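Protein synthesis inhibitor, putative (Thermotoga maritima, PDB 2B33) belongs to the RutC (YjgF-like) family, binds calcium and may act as a deaminase. Local coordinates at residues Ala32-Gly36 against Asn37-Val41; Ala121-Pro124 against Arg125-Ile129. All coordinates share one frame; numbering follows the deposited sequence.

Contact 1. Residues Ala32-Gly36 against Asn37-Val41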
loop_
_atom_site.group_PDB
_atom_site.type_symbol
_atom_site.label_atom_id
_atom_site.label_comp_id
_atom_site.label_asym_id
_atom_site.label_seq_id
_atom_site.Cartn_x
_atom_site.Cartn_y
_atom_site.Cartn_z
ATOM N N ALA A 32 6.821 -4.835 12.881
ATOM C CA ALA A 32 7.540 -4.069 11.878
ATOM C C ALA A 32 8.812 -4.796 11.484
ATOM O O ALA A 32 9.215 -5.747 12.146
ATOM C CB ALA A 32 7.846 -2.681 12.383
ATOM N N VAL A 33 9.411 -4.358 10.381
ATOM C CA VAL A 33 10.673 -4.898 9.884
ATOM C C VAL A 33 11.562 -3.718 9.526
ATOM O O VAL A 33 11.161 -2.852 8.755
ATOM C CB VAL A 33 10.485 -5.768 8.621
ATOM C CG1 VAL A 33 11.834 -6.323 8.114
ATOM C CG2 VAL A 33 9.534 -6.914 8.897
ATOM N N VAL A 34 12.765 -3.695 10.092
ATOM C CA VAL A 34 13.730 -2.642 9.834
ATOM C C VAL A 34 14.811 -3.196 8.911
ATOM O O VAL A 34 15.437 -4.208 9.222
ATOM C CB VAL A 34 14.363 -2.123 11.149
ATOM C CG1 VAL A 34 15.492 -1.102 10.878
ATOM C CG2 VAL A 34 13.293 -1.510 12.037
ATOM N N VAL A 35 15.007 -2.532 7.776
ATOM C CA VAL A 35 16.047 -2.893 6.817
ATOM C C VAL A 35 16.812 -1.603 6.491
ATOM O O VAL A 35 16.250 -0.651 5.944
ATOM C CB VAL A 35 15.480 -3.630 5.560
ATOM C CG1 VAL A 35 14.364 -2.843 4.865
ATOM C CG2 VAL A 35 16.605 -3.985 4.587
ATOM N N GLY A 36 18.090 -1.573 6.864
ATOM C CA GLY A 36 18.927 -0.394 6.669
ATOM C C GLY A 36 18.384 0.744 7.511
ATOM O O GLY A 36 18.190 0.585 8.716
ATOM N N ASN A 37 18.103 1.875 6.866
ATOM C CA ASN A 37 17.525 3.038 7.541
ATOM C C ASN A 37 15.998 3.126 7.400
ATOM O O ASN A 37 15.422 4.137 7.787
ATOM C CB ASN A 37 18.202 4.350 7.067
ATOM C CG ASN A 37 17.855 4.745 5.615
ATOM O OD1 ASN A 37 17.156 4.034 4.890
ATOM N ND2 ASN A 37 18.368 5.901 5.195
ATOM N N MET A 38 15.365 2.075 6.860
ATOM C CA MET A 38 13.915 2.029 6.628
ATOM C C MET A 38 13.155 1.075 7.541
ATOM O O MET A 38 13.637 -0.013 7.814
ATOM C CB MET A 38 13.636 1.535 5.212
ATOM C CG MET A 38 14.190 2.389 4.096
ATOM S SD MET A 38 13.651 1.795 2.487
ATOM C CE MET A 38 11.866 2.068 2.515
ATOM N N MET A 39 11.946 1.468 7.951
ATOM C CA MET A 39 11.056 0.611 8.749
ATOM C C MET A 39 9.706 0.466 8.050
ATOM O O MET A 39 9.140 1.455 7.607
ATOM C CB MET A 39 10.824 1.163 10.158
ATOM C CG MET A 39 9.773 0.354 10.949
ATOM S SD MET A 39 9.457 0.868 12.632
ATOM C CE MET A 39 10.959 0.410 13.451
ATOM N N PHE A 40 9.191 -0.760 7.989
ATOM C CA PHE A 40 7.890 -1.051 7.401
ATOM C C PHE A 40 6.995 -1.538 8.539
ATOM O O PHE A 40 7.181 -2.643 9.021
ATOM C CB PHE A 40 8.025 -2.129 6.330
ATOM C CG PHE A 40 8.857 -1.718 5.139
ATOM C CD1 PHE A 40 10.244 -1.850 5.160
ATOM C CD2 PHE A 40 8.251 -1.227 3.987
ATOM C CE1 PHE A 40 11.009 -1.481 4.060
ATOM C CE2 PHE A 40 9.012 -0.859 2.881
ATOM C CZ PHE A 40 10.391 -0.992 2.919
ATOM N N VAL A 41 6.043 -0.713 8.971
ATOM C CA VAL A 41 5.153 -1.058 10.082
ATOM C C VAL A 41 3.858 -1.727 9.597
ATOM O O VAL A 41 3.255 -1.301 8.607
ATOM C CB VAL A 41 4.782 0.189 10.927
ATOM C CG1 VAL A 41 3.921 -0.207 12.127
ATOM C CG2 VAL A 41 6.041 0.917 11.411
#
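Val-34 and Met-39 face each other as a non-hydrogen-bonded pair in a two-residue beta hairpin, whose strands 32-35 and 38-41 run antiparallel with axes 4.7 Å apart. Val-33 and Phe-40 exchange two backbone hydrogen bonds, each residue's N bonded to the other's O; Val-35 and Met-38 exchange another two, with Val-35 N 2.9 Å from Met-38 O. Between these two pairs Val-34 CA makes a CA-H...O contact with Met-38 O at 3.3 Å. The type II' turn from Val-35 to Met-38 sets the register, Gly-36 tolerating the positive phi of 64° at its first corner.

Apolar contacts divide between the two faces. On that of Ala-32, Val-34, Met-39 and Val-41, Met-39 CG packs on the small Ala-32 CB at 3.9 Å. Met-39 runs out straight and then bends at its sulfur (chi3 -70°), bringing CE to 3.3 Å from Val-34 CG2, so short that coordinate error may contribute. On the other face, a chi1 of 54° swings Val-35 CG1 to the edge of the Phe-40 ring, 3.7 Å from CE1. Val-33 O also lies at this ring's edge, in its plane, 3.8 Å from CD1.

Branched and aromatic residues suit these buried strands; flexible methionine bends over Val-34, and small alanine lets it lie close. Strand 15-17 bonds to the outer side of 32-35, while strand 129-136 pairs with 38-44. Helix 59-76 covers Ala-32, Met-39 and Val-41; the opposite face packs Val-33, Val-35 and Phe-40 on Pro-113, Val-136 and Val-85 of the second subunit.

Contact 2. Residues Ala121-Pro124 against Arg125-Ile129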
loop_
_atom_site.group_PDB
_atom_site.type_symbol
_atom_site.label_atom_id
_atom_site.label_comp_id
_atom_site.label_asym_id
_atom_site.label_seq_id
_atom_site.Cartn_x
_atom_site.Cartn_y
_atom_site.Cartn_z
ATOM N N ALA A 121 -14.208 -2.609 2.726
ATOM C CA ALA A 121 -15.430 -3.311 3.120
ATOM C C ALA A 121 -15.406 -3.858 4.545
ATOM O O ALA A 121 -16.421 -3.813 5.231
ATOM C CB ALA A 121 -15.707 -4.446 2.151
ATOM N N GLN A 122 -14.253 -4.367 4.985
ATOM C CA GLN A 122 -14.130 -5.002 6.298
ATOM C C GLN A 122 -12.667 -5.059 6.732
ATOM O O GLN A 122 -11.771 -5.194 5.892
ATOM C CB GLN A 122 -14.737 -6.408 6.198
ATOM C CG GLN A 122 -14.693 -7.288 7.425
ATOM C CD GLN A 122 -15.452 -8.601 7.203
ATOM O OE1 GLN A 122 -15.510 -9.128 6.083
ATOM N NE2 GLN A 122 -16.034 -9.131 8.274
ATOM N N LEU A 123 -12.439 -4.941 8.043
ATOM C CA LEU A 123 -11.102 -4.962 8.638
ATOM C C LEU A 123 -10.982 -6.111 9.652
ATOM O O LEU A 123 -11.997 -6.708 10.023
ATOM C CB LEU A 123 -10.816 -3.601 9.301
ATOM C CG LEU A 123 -10.609 -2.382 8.384
ATOM C CD1 LEU A 123 -10.630 -1.077 9.165
ATOM C CD2 LEU A 123 -9.304 -2.490 7.585
ATOM N N PRO A 124 -9.743 -6.471 10.060
ATOM C CA PRO A 124 -9.573 -7.540 11.054
ATOM C C PRO A 124 -10.350 -7.281 12.349
ATOM O O PRO A 124 -10.472 -6.129 12.763
ATOM C CB PRO A 124 -8.064 -7.519 11.327
ATOM C CG PRO A 124 -7.482 -7.016 10.073
ATOM C CD PRO A 124 -8.436 -5.961 9.615
ATOM N N ARG A 125 -10.907 -8.342 12.941
ATOM C CA ARG A 125 -11.687 -8.253 14.184
ATOM C C ARG A 125 -12.910 -7.327 14.030
ATOM O O ARG A 125 -13.469 -6.874 15.026
ATOM C CB ARG A 125 -10.809 -7.745 15.349
ATOM C CG ARG A 125 -9.527 -8.533 15.626
ATOM C CD ARG A 125 -9.798 -9.806 16.397
ATOM N NE ARG A 125 -10.134 -9.536 17.798
ATOM C CZ ARG A 125 -9.253 -9.326 18.783
ATOM N NH1 ARG A 125 -7.937 -9.339 18.561
ATOM N NH2 ARG A 125 -9.697 -9.090 20.018
ATOM N N ASN A 126 -13.336 -7.079 12.787
ATOM C CA ASN A 126 -14.423 -6.140 12.453
ATOM C C ASN A 126 -14.219 -4.694 12.977
ATOM O O ASN A 126 -15.182 -3.998 13.295
ATOM C CB ASN A 126 -15.815 -6.705 12.832
ATOM C CG ASN A 126 -16.334 -7.732 11.834
ATOM O OD1 ASN A 126 -16.356 -7.493 10.625
ATOM N ND2 ASN A 126 -16.809 -8.856 12.344
ATOM N N VAL A 127 -12.965 -4.239 13.028
ATOM C CA VAL A 127 -12.662 -2.874 13.458
ATOM C C VAL A 127 -13.022 -1.874 12.348
ATOM O O VAL A 127 -13.296 -2.262 11.211
ATOM C CB VAL A 127 -11.175 -2.668 13.895
ATOM C CG1 VAL A 127 -10.819 -3.626 15.022
ATOM C CG2 VAL A 127 -10.196 -2.771 12.715
ATOM N N GLU A 128 -13.005 -0.591 12.695
ATOM C CA GLU A 128 -13.364 0.502 11.787
ATOM C C GLU A 128 -12.189 1.383 11.349
ATOM O O GLU A 128 -12.352 2.259 10.499
ATOM C CB GLU A 128 -14.429 1.341 12.485
ATOM C CG GLU A 128 -15.739 0.559 12.627
ATOM C CD GLU A 128 -16.357 0.616 14.000
ATOM O OE1 GLU A 128 -15.611 0.745 14.984
ATOM O OE2 GLU A 128 -17.599 0.462 14.094
ATOM N N ILE A 129 -11.011 1.141 11.906
ATOM C CA ILE A 129 -9.836 1.943 11.586
ATOM C C ILE A 129 -8.589 1.047 11.659
ATOM O O ILE A 129 -8.464 0.211 12.561
ATOM C CB ILE A 129 -9.759 3.214 12.523
ATOM C CG1 ILE A 129 -8.561 4.111 12.215
ATOM C CG2 ILE A 129 -9.734 2.835 13.992
ATOM C CD1 ILE A 129 -8.653 4.855 10.902
HETATM O O HOH W 1 -14.624 -4.014 9.520
#
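Gln-122 reaches over the turn to Asn-126, amide to amide. Its chain is extended (chi1 178° and chi2 175°, both trans), which carries NE2 to 2.9 Å from Asn-126 OD1. The N-H points almost straight at the oxygen, which lies in the plane of the glutamine amide, and the two amide planes differ by only 18°. The other end of that amide, OE1, accepts a hydrogen bond from Met-94 N of the second subunit, so both ends are held.

Leu-123 bridges to Val-127 through a water, which accepts from Leu-123 N and donates to Val-127 O, 2.8 Å from each. Leu-123 CB also meets Val-127 CG2 at 3.6 Å, and CD1 lies 3.5 Å from Ile-129 N. Leu-123 O takes only a weak bond from Asn-126 N.

Pro-124, with its restricted phi, leads into a beta turn to Val-127 resembling type I', closed by Pro-124 O accepting from Val-127 N at 3.1 Å. Between them Arg-125 and Asn-126 both adopt left-handed helical backbone angles, a conformation asparagine accepts readily.

The loop joins strand 114-119 to 129-136. Leu-123 packs on Phe-90 of strand 84-91, and Ile-129 lies against helix 59-76, to whose Lys-62 Glu-128 is salt-bridged. Arg-125 leans on Ile-47, its side chain about 9 Å from that of Asp-48, a calcium ligand in this protein, though no ion is bound to this chain; Pro-124 rests on Phe-117 of the second subunit.

Contact 1 is mostly buried and belongs to the sheet itself; contact 2 is a partly buried loop leading into strand 129-136, the strand beside the hairpin's 38-44. They share no atoms in contact: their centres are 25 Å apart, on opposite sides of the chain's centre. The hairpin relies on regular backbone pairing and apolar side chains, whereas 121-129 combines a hydrogen bond between side-chain amides, a bridging water and a backbone-closed beta turn with a few apolar contacts, chiefly of Leu-123. Both press on helix 59-76 and on the second subunit, contact 1 there by packing, contact 2 also by hydrogen bonds. The type II' turn needs positive phi at one corner, the second reversal at both.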